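Local structure of putative methyltransferase (Emericella variicolor, 7DMB) at residues 58-69 against 138-147. The protein binds S-adenosyl-L-homocysteine and probably acts in trans as a methyltransferase on the polyketide chain in calbistrin biosynthesis. Numbering follows the deposited sequence.
Sequences EQEMIARMWVLC and YLWPVIEGPW
I143 is the main bump on helix 140-147. Its CD1 enters the hollow between M61, I62 and M65 of helix 58-69 and ends 3.8 Å from M65 CB. M65 fills the next hollow in return. Its CG lies anti to the backbone N, chi1 178°, and the chain then bends at chi2. This sets CE against both the carbonyl O of I143 and CB of W147, 3.8 Å from the latter. The P146 ring fits against M65, W66 and C69, with its CB 3.9 Å from C69 SG. At the other end, L139 forks: CD1 meets M61 CE at 3.6 Å, and CD2 lies against E58 CB. I62 lays CG1 and CD1 beside CG2 of V142. Y138 OH donates to E58 OE1 over 2.9 Å, from above the carboxylate plane. E58 OE2 forms a salt bridge with R53 and accepts a hydrogen bond from W179 NE1. Segments 58-69 and 140-147 run nearly parallel, 12° apart, their axes 8.9 Å apart at closest. Helix 120-134 packs on M61 and W147, helix 172-181 on I62 and V142, and helix 319-324 on I62 and P146. The contact lies in a helical region, away from the seven-stranded sheet of the methyltransferase fold.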
ATOM      1  N   GLU A  58      17.457   4.382   0.041  1.00 17.67           N
ATOM      2  CA  GLU A  58      16.844   3.110   0.414  1.00 18.15           C
ATOM      3  C   GLU A  58      16.075   2.498  -0.751  1.00 16.17           C
ATOM      4  O   GLU A  58      16.040   1.270  -0.880  1.00 15.86           O
ATOM      5  CB  GLU A  58      15.930   3.284   1.632  1.00 20.22           C
ATOM      6  CG  GLU A  58      14.707   4.171   1.428  1.00 16.13           C
ATOM      7  CD  GLU A  58      14.089   4.594   2.768  1.00 16.64           C
ATOM      8  OE1 GLU A  58      14.636   5.506   3.401  1.00 20.31           O
ATOM      9  OE2 GLU A  58      13.070   4.009   3.189  1.00 17.81           O
ATOM     10  N   GLN A  59      15.473   3.338  -1.609  1.00 14.31           N
ATOM     11  CA  GLN A  59      14.768   2.856  -2.801  1.00 18.23           C
ATOM     12  C   GLN A  59      15.715   2.185  -3.786  1.00 13.31           C
ATOM     13  O   GLN A  59      15.337   1.218  -4.459  1.00 15.61           O
ATOM     14  CB  GLN A  59      14.051   4.010  -3.505  1.00 14.92           C
ATOM     15  CG  GLN A  59      12.768   4.505  -2.840  1.00 17.28           C
ATOM     16  CD  GLN A  59      11.979   5.421  -3.757  1.00 12.86           C
ATOM     17  OE1 GLN A  59      11.785   5.110  -4.919  1.00 15.78           O
ATOM     18  NE2 GLN A  59      11.518   6.546  -3.233  1.00 16.39           N
ATOM     19  N   GLU A  60      16.923   2.723  -3.936  1.00 16.31           N
ATOM     20  CA  GLU A  60      17.926   2.095  -4.795  1.00 16.08           C
ATOM     21  C   GLU A  60      18.541   0.870  -4.141  1.00 14.69           C
ATOM     22  O   GLU A  60      18.939  -0.066  -4.844  1.00 12.81           O
ATOM     23  CB  GLU A  60      19.018   3.099  -5.156  1.00 14.63           C
ATOM     24  CG  GLU A  60      18.532   4.187  -6.092  1.00 18.31           C
ATOM     25  CD  GLU A  60      19.325   5.465  -5.974  1.00 25.32           C
ATOM     26  OE1 GLU A  60      20.424   5.433  -5.382  1.00 22.39           O
ATOM     27  OE2 GLU A  60      18.840   6.503  -6.474  1.00 31.31           O
ATOM     28  N   MET A  61      18.635   0.858  -2.808  1.00 13.58           N
ATOM     29  CA  MET A  61      19.024  -0.368  -2.119  1.00 14.42           C
ATOM     30  C   MET A  61      17.996  -1.466  -2.361  1.00 17.47           C
ATOM     31  O   MET A  61      18.356  -2.620  -2.624  1.00 15.82           O
ATOM     32  CB  MET A  61      19.179  -0.094  -0.627  1.00 14.57           C
ATOM     33  CG  MET A  61      19.896  -1.184   0.138  1.00 25.32           C
ATOM     34  SD  MET A  61      19.530  -1.120   1.899  1.00 32.91           S
ATOM     35  CE  MET A  61      20.207   0.490   2.291  1.00 26.24           C
ATOM     36  N   ILE A  62      16.705  -1.109  -2.281  1.00 18.46           N
ATOM     37  CA  ILE A  62      15.616  -2.056  -2.524  1.00 12.79           C
ATOM     38  C   ILE A  62      15.668  -2.560  -3.959  1.00 12.77           C
ATOM     39  O   ILE A  62      15.621  -3.767  -4.221  1.00 10.40           O
ATOM     40  CB  ILE A  62      14.259  -1.393  -2.216  1.00 14.25           C
ATOM     41  CG1 ILE A  62      14.038  -1.287  -0.711  1.00 14.95           C
ATOM     42  CG2 ILE A  62      13.101  -2.148  -2.882  1.00 13.29           C
ATOM     43  CD1 ILE A  62      12.875  -0.423  -0.352  1.00 12.88           C
ATOM     44  N   ALA A  63      15.740  -1.634  -4.912  1.00 12.86           N
ATOM     45  CA  ALA A  63      15.737  -2.028  -6.309  1.00 12.90           C
ATOM     46  C   ALA A  63      16.895  -2.971  -6.590  1.00 14.84           C
ATOM     47  O   ALA A  63      16.720  -4.023  -7.218  1.00 12.93           O
ATOM     48  CB  ALA A  63      15.811  -0.784  -7.194  1.00 12.01           C
ATOM     49  N   ARG A  64      18.087  -2.606  -6.101  1.00 13.70           N
ATOM     50  CA  ARG A  64      19.272  -3.439  -6.244  1.00 16.43           C
ATOM     51  C   ARG A  64      19.020  -4.851  -5.743  1.00 14.97           C
ATOM     52  O   ARG A  64      19.419  -5.832  -6.390  1.00 10.80           O
ATOM     53  CB  ARG A  64      20.438  -2.808  -5.479  1.00 16.35           C
ATOM     54  CG  ARG A  64      21.707  -3.645  -5.479  1.00 18.17           C
ATOM     55  CD  ARG A  64      22.780  -3.018  -4.596  1.00 24.25           C
ATOM     56  NE  ARG A  64      24.011  -3.799  -4.591  1.00 23.96           N
ATOM     57  CZ  ARG A  64      24.939  -3.742  -5.542  1.00 28.39           C
ATOM     58  NH1 ARG A  64      24.785  -2.940  -6.588  1.00 25.22           N
ATOM     59  NH2 ARG A  64      26.030  -4.492  -5.445  1.00 33.89           N
ATOM     60  N   MET A  65      18.328  -4.971  -4.608  1.00 10.81           N
ATOM     61  CA  MET A  65      18.132  -6.276  -3.993  1.00 14.17           C
ATOM     62  C   MET A  65      17.153  -7.125  -4.786  1.00 15.74           C
ATOM     63  O   MET A  65      17.426  -8.301  -5.058  1.00 11.40           O
ATOM     64  CB  MET A  65      17.630  -6.134  -2.563  1.00 12.49           C
ATOM     65  CG  MET A  65      17.382  -7.488  -1.932  1.00 11.16           C
ATOM     66  SD  MET A  65      18.951  -8.288  -1.520  1.00 13.73           S
ATOM     67  CE  MET A  65      18.421  -9.873  -0.897  1.00 11.63           C
ATOM     68  N   TRP A  66      15.980  -6.566  -5.127  1.00 15.81           N
ATOM     69  CA  TRP A  66      15.015  -7.397  -5.837  1.00 12.97           C
ATOM     70  C   TRP A  66      15.495  -7.699  -7.245  1.00 10.95           C
ATOM     71  O   TRP A  66      15.149  -8.748  -7.787  1.00 11.15           O
ATOM     72  CB  TRP A  66      13.603  -6.782  -5.820  1.00 10.62           C
ATOM     73  CG  TRP A  66      13.269  -5.749  -6.882  1.00 13.69           C
ATOM     74  CD1 TRP A  66      13.146  -4.392  -6.692  1.00 13.17           C
ATOM     75  CD2 TRP A  66      12.964  -5.984  -8.267  1.00 12.53           C
ATOM     76  NE1 TRP A  66      12.807  -3.776  -7.870  1.00 14.45           N
ATOM     77  CE2 TRP A  66      12.693  -4.728  -8.855  1.00 13.56           C
ATOM     78  CE3 TRP A  66      12.906  -7.130  -9.072  1.00 16.42           C
ATOM     79  CZ2 TRP A  66      12.371  -4.588 -10.207  1.00 12.29           C
ATOM     80  CZ3 TRP A  66      12.587  -6.981 -10.428  1.00 13.20           C
ATOM     81  CH2 TRP A  66      12.325  -5.723 -10.974  1.00 12.47           C
ATOM     82  N   VAL A  67      16.323  -6.832  -7.836  1.00 13.44           N
ATOM     83  CA  VAL A  67      16.917  -7.165  -9.132  1.00  9.13           C
ATOM     84  C   VAL A  67      17.875  -8.350  -8.993  1.00 12.35           C
ATOM     85  O   VAL A  67      17.907  -9.250  -9.842  1.00 12.56           O
ATOM     86  CB  VAL A  67      17.627  -5.939  -9.745  1.00 12.52           C
ATOM     87  CG1 VAL A  67      18.553  -6.373 -10.903  1.00  9.69           C
ATOM     88  CG2 VAL A  67      16.608  -4.898 -10.229  1.00 10.68           C
ATOM     89  N   LEU A  68      18.680  -8.360  -7.930  1.00 11.62           N
ATOM     90  CA  LEU A  68      19.582  -9.483  -7.689  1.00 16.18           C
ATOM     91  C   LEU A  68      18.811 -10.789  -7.500  1.00 13.55           C
ATOM     92  O   LEU A  68      19.138 -11.810  -8.123  1.00 10.26           O
ATOM     93  CB  LEU A  68      20.459  -9.192  -6.471  1.00 10.09           C
ATOM     94  CG  LEU A  68      21.643  -8.242  -6.650  1.00 12.93           C
ATOM     95  CD1 LEU A  68      22.063  -7.660  -5.277  1.00 12.43           C
ATOM     96  CD2 LEU A  68      22.818  -8.979  -7.296  1.00 14.11           C
ATOM     97  N   CYS A  69      17.802 -10.790  -6.618  1.00  8.97           N
ATOM     98  CA  CYS A  69      16.961 -11.980  -6.472  1.00 14.92           C
ATOM     99  C   CYS A  69      16.314 -12.390  -7.792  1.00 15.17           C
ATOM    100  O   CYS A  69      16.214 -13.587  -8.084  1.00 12.41           O
ATOM    101  CB  CYS A  69      15.858 -11.771  -5.422  1.00 12.78           C
ATOM    102  SG  CYS A  69      16.387 -11.020  -3.827  1.00 12.81           S
ATOM    103  N   TYR A 138      14.765  -0.640  10.206  1.00 17.68           N
ATOM    104  CA  TYR A 138      13.450  -0.566   9.576  1.00 17.35           C
ATOM    105  C   TYR A 138      13.442  -1.116   8.147  1.00 21.03           C
ATOM    106  O   TYR A 138      12.366  -1.459   7.644  1.00 20.59           O
ATOM    107  CB  TYR A 138      12.942   0.884   9.574  1.00 19.18           C
ATOM    108  CG  TYR A 138      13.642   1.824   8.602  1.00 22.40           C
ATOM    109  CD1 TYR A 138      13.015   2.251   7.430  1.00 23.09           C
ATOM    110  CD2 TYR A 138      14.924   2.305   8.864  1.00 25.32           C
ATOM    111  CE1 TYR A 138      13.650   3.124   6.540  1.00 20.38           C
ATOM    112  CE2 TYR A 138      15.567   3.173   7.978  1.00 23.32           C
ATOM    113  CZ  TYR A 138      14.929   3.579   6.822  1.00 25.63           C
ATOM    114  OH  TYR A 138      15.581   4.431   5.942  1.00 21.07           O
ATOM    115  N   LEU A 139      14.604  -1.208   7.486  1.00 16.28           N
ATOM    116  CA  LEU A 139      14.712  -1.707   6.117  1.00 16.11           C
ATOM    117  C   LEU A 139      14.775  -3.225   6.034  1.00 15.83           C
ATOM    118  O   LEU A 139      14.746  -3.766   4.927  1.00 14.76           O
ATOM    119  CB  LEU A 139      15.963  -1.138   5.440  1.00 15.93           C
ATOM    120  CG  LEU A 139      15.962   0.343   5.069  1.00 21.95           C
ATOM    121  CD1 LEU A 139      17.233   0.720   4.302  1.00 27.76           C
ATOM    122  CD2 LEU A 139      14.730   0.676   4.239  1.00 21.36           C
ATOM    123  N   TRP A 140      14.885  -3.913   7.166  1.00 13.97           N
ATOM    124  CA  TRP A 140      14.916  -5.374   7.174  1.00 12.52           C
ATOM    125  C   TRP A 140      13.836  -6.018   6.312  1.00 14.25           C
ATOM    126  O   TRP A 140      14.176  -6.890   5.498  1.00 14.31           O
ATOM    127  CB  TRP A 140      14.818  -5.867   8.625  1.00 14.27           C
ATOM    128  CG  TRP A 140      14.627  -7.327   8.684  1.00 17.03           C
ATOM    129  CD1 TRP A 140      15.563  -8.285   8.405  1.00 20.89           C
ATOM    130  CD2 TRP A 140      13.411  -8.024   8.971  1.00 15.52           C
ATOM    131  NE1 TRP A 140      15.008  -9.536   8.535  1.00 23.30           N
ATOM    132  CE2 TRP A 140      13.689  -9.402   8.878  1.00 16.27           C
ATOM    133  CE3 TRP A 140      12.122  -7.617   9.328  1.00 21.34           C
ATOM    134  CZ2 TRP A 140      12.726 -10.372   9.121  1.00 19.88           C
ATOM    135  CZ3 TRP A 140      11.167  -8.583   9.573  1.00 18.55           C
ATOM    136  CH2 TRP A 140      11.469  -9.942   9.460  1.00 18.76           C
ATOM    137  N   PRO A 141      12.545  -5.660   6.430  1.00 15.41           N
ATOM    138  CA  PRO A 141      11.518  -6.375   5.658  1.00 15.11           C
ATOM    139  C   PRO A 141      11.592  -6.146   4.162  1.00 14.46           C
ATOM    140  O   PRO A 141      11.229  -7.050   3.398  1.00 11.46           O
ATOM    141  CB  PRO A 141      10.199  -5.822   6.220  1.00 14.58           C
ATOM    142  CG  PRO A 141      10.559  -4.452   6.704  1.00 19.59           C
ATOM    143  CD  PRO A 141      11.946  -4.611   7.281  1.00 15.38           C
ATOM    144  N   VAL A 142      11.991  -4.955   3.713  1.00 10.44           N
ATOM    145  CA  VAL A 142      12.018  -4.725   2.273  1.00 16.40           C
ATOM    146  C   VAL A 142      13.224  -5.370   1.598  1.00 13.57           C
ATOM    147  O   VAL A 142      13.233  -5.476   0.371  1.00 13.23           O
ATOM    148  CB  VAL A 142      11.949  -3.217   1.957  1.00 18.55           C
ATOM    149  CG1 VAL A 142      10.613  -2.664   2.407  1.00 17.79           C
ATOM    150  CG2 VAL A 142      13.079  -2.451   2.625  1.00 19.00           C
ATOM    151  N   ILE A 143      14.228  -5.812   2.352  1.00 12.67           N
ATOM    152  CA  ILE A 143      15.352  -6.559   1.795  1.00 12.85           C
ATOM    153  C   ILE A 143      15.160  -8.059   1.963  1.00 13.57           C
ATOM    154  O   ILE A 143      15.445  -8.837   1.048  1.00 12.93           O
ATOM    155  CB  ILE A 143      16.667  -6.092   2.448  1.00 15.66           C
ATOM    156  CG1 ILE A 143      16.912  -4.614   2.133  1.00 19.65           C
ATOM    157  CG2 ILE A 143      17.859  -6.958   1.990  1.00 15.64           C
ATOM    158  CD1 ILE A 143      16.898  -4.296   0.655  1.00 16.16           C
ATOM    159  N   GLU A 144      14.658  -8.459   3.134  1.00 15.08           N
ATOM    160  CA  GLU A 144      14.422  -9.863   3.437  1.00 16.31           C
ATOM    161  C   GLU A 144      13.277 -10.424   2.626  1.00 13.90           C
ATOM    162  O   GLU A 144      13.284 -11.615   2.293  1.00 14.82           O
ATOM    163  CB  GLU A 144      14.116 -10.039   4.937  1.00 15.59           C
ATOM    164  CG  GLU A 144      14.102 -11.479   5.392  1.00 17.98           C
ATOM    165  CD  GLU A 144      15.502 -12.070   5.449  1.00 19.70           C
ATOM    166  OE1 GLU A 144      16.475 -11.344   5.154  1.00 20.88           O
ATOM    167  OE2 GLU A 144      15.631 -13.252   5.806  1.00 23.01           O
ATOM    168  N   GLY A 145      12.276  -9.590   2.331  1.00 15.66           N
ATOM    169  CA  GLY A 145      11.115 -10.000   1.576  1.00 10.63           C
ATOM    170  C   GLY A 145      11.484 -10.577   0.224  1.00 11.71           C
ATOM    171  O   GLY A 145      11.168 -11.726  -0.096  1.00 10.84           O
ATOM    172  N   PRO A 146      12.151  -9.782  -0.609  1.00 12.04           N
ATOM    173  CA  PRO A 146      12.561 -10.318  -1.924  1.00 12.81           C
ATOM    174  C   PRO A 146      13.466 -11.544  -1.815  1.00 10.20           C
ATOM    175  O   PRO A 146      13.315 -12.493  -2.598  1.00 11.59           O
ATOM    176  CB  PRO A 146      13.266  -9.124  -2.597  1.00 11.87           C
ATOM    177  CG  PRO A 146      13.483  -8.112  -1.504  1.00 13.76           C
ATOM    178  CD  PRO A 146      12.435  -8.345  -0.463  1.00  9.60           C
ATOM    179  N   TRP A 147      14.370 -11.569  -0.833  1.00 10.40           N
ATOM    180  CA  TRP A 147      15.196 -12.753  -0.617  1.00 13.04           C
ATOM    181  C   TRP A 147      14.330 -13.994  -0.425  1.00 14.26           C
ATOM    182  O   TRP A 147      14.571 -15.045  -1.043  1.00 13.44           O
ATOM    183  CB  TRP A 147      16.122 -12.559   0.589  1.00 13.80           C
ATOM    184  CG  TRP A 147      16.602 -13.882   1.090  1.00 16.15           C
ATOM    185  CD1 TRP A 147      16.041 -14.649   2.080  1.00 15.25           C
ATOM    186  CD2 TRP A 147      17.687 -14.638   0.562  1.00 13.75           C
ATOM    187  NE1 TRP A 147      16.733 -15.826   2.203  1.00 17.31           N
ATOM    188  CE2 TRP A 147      17.751 -15.842   1.287  1.00 18.22           C
ATOM    189  CE3 TRP A 147      18.623 -14.410  -0.454  1.00 15.33           C
ATOM    190  CZ2 TRP A 147      18.725 -16.810   1.041  1.00 20.42           C
ATOM    191  CZ3 TRP A 147      19.590 -15.381  -0.704  1.00 18.65           C
ATOM    192  CH2 TRP A 147      19.634 -16.560   0.042  1.00 16.56           C
TER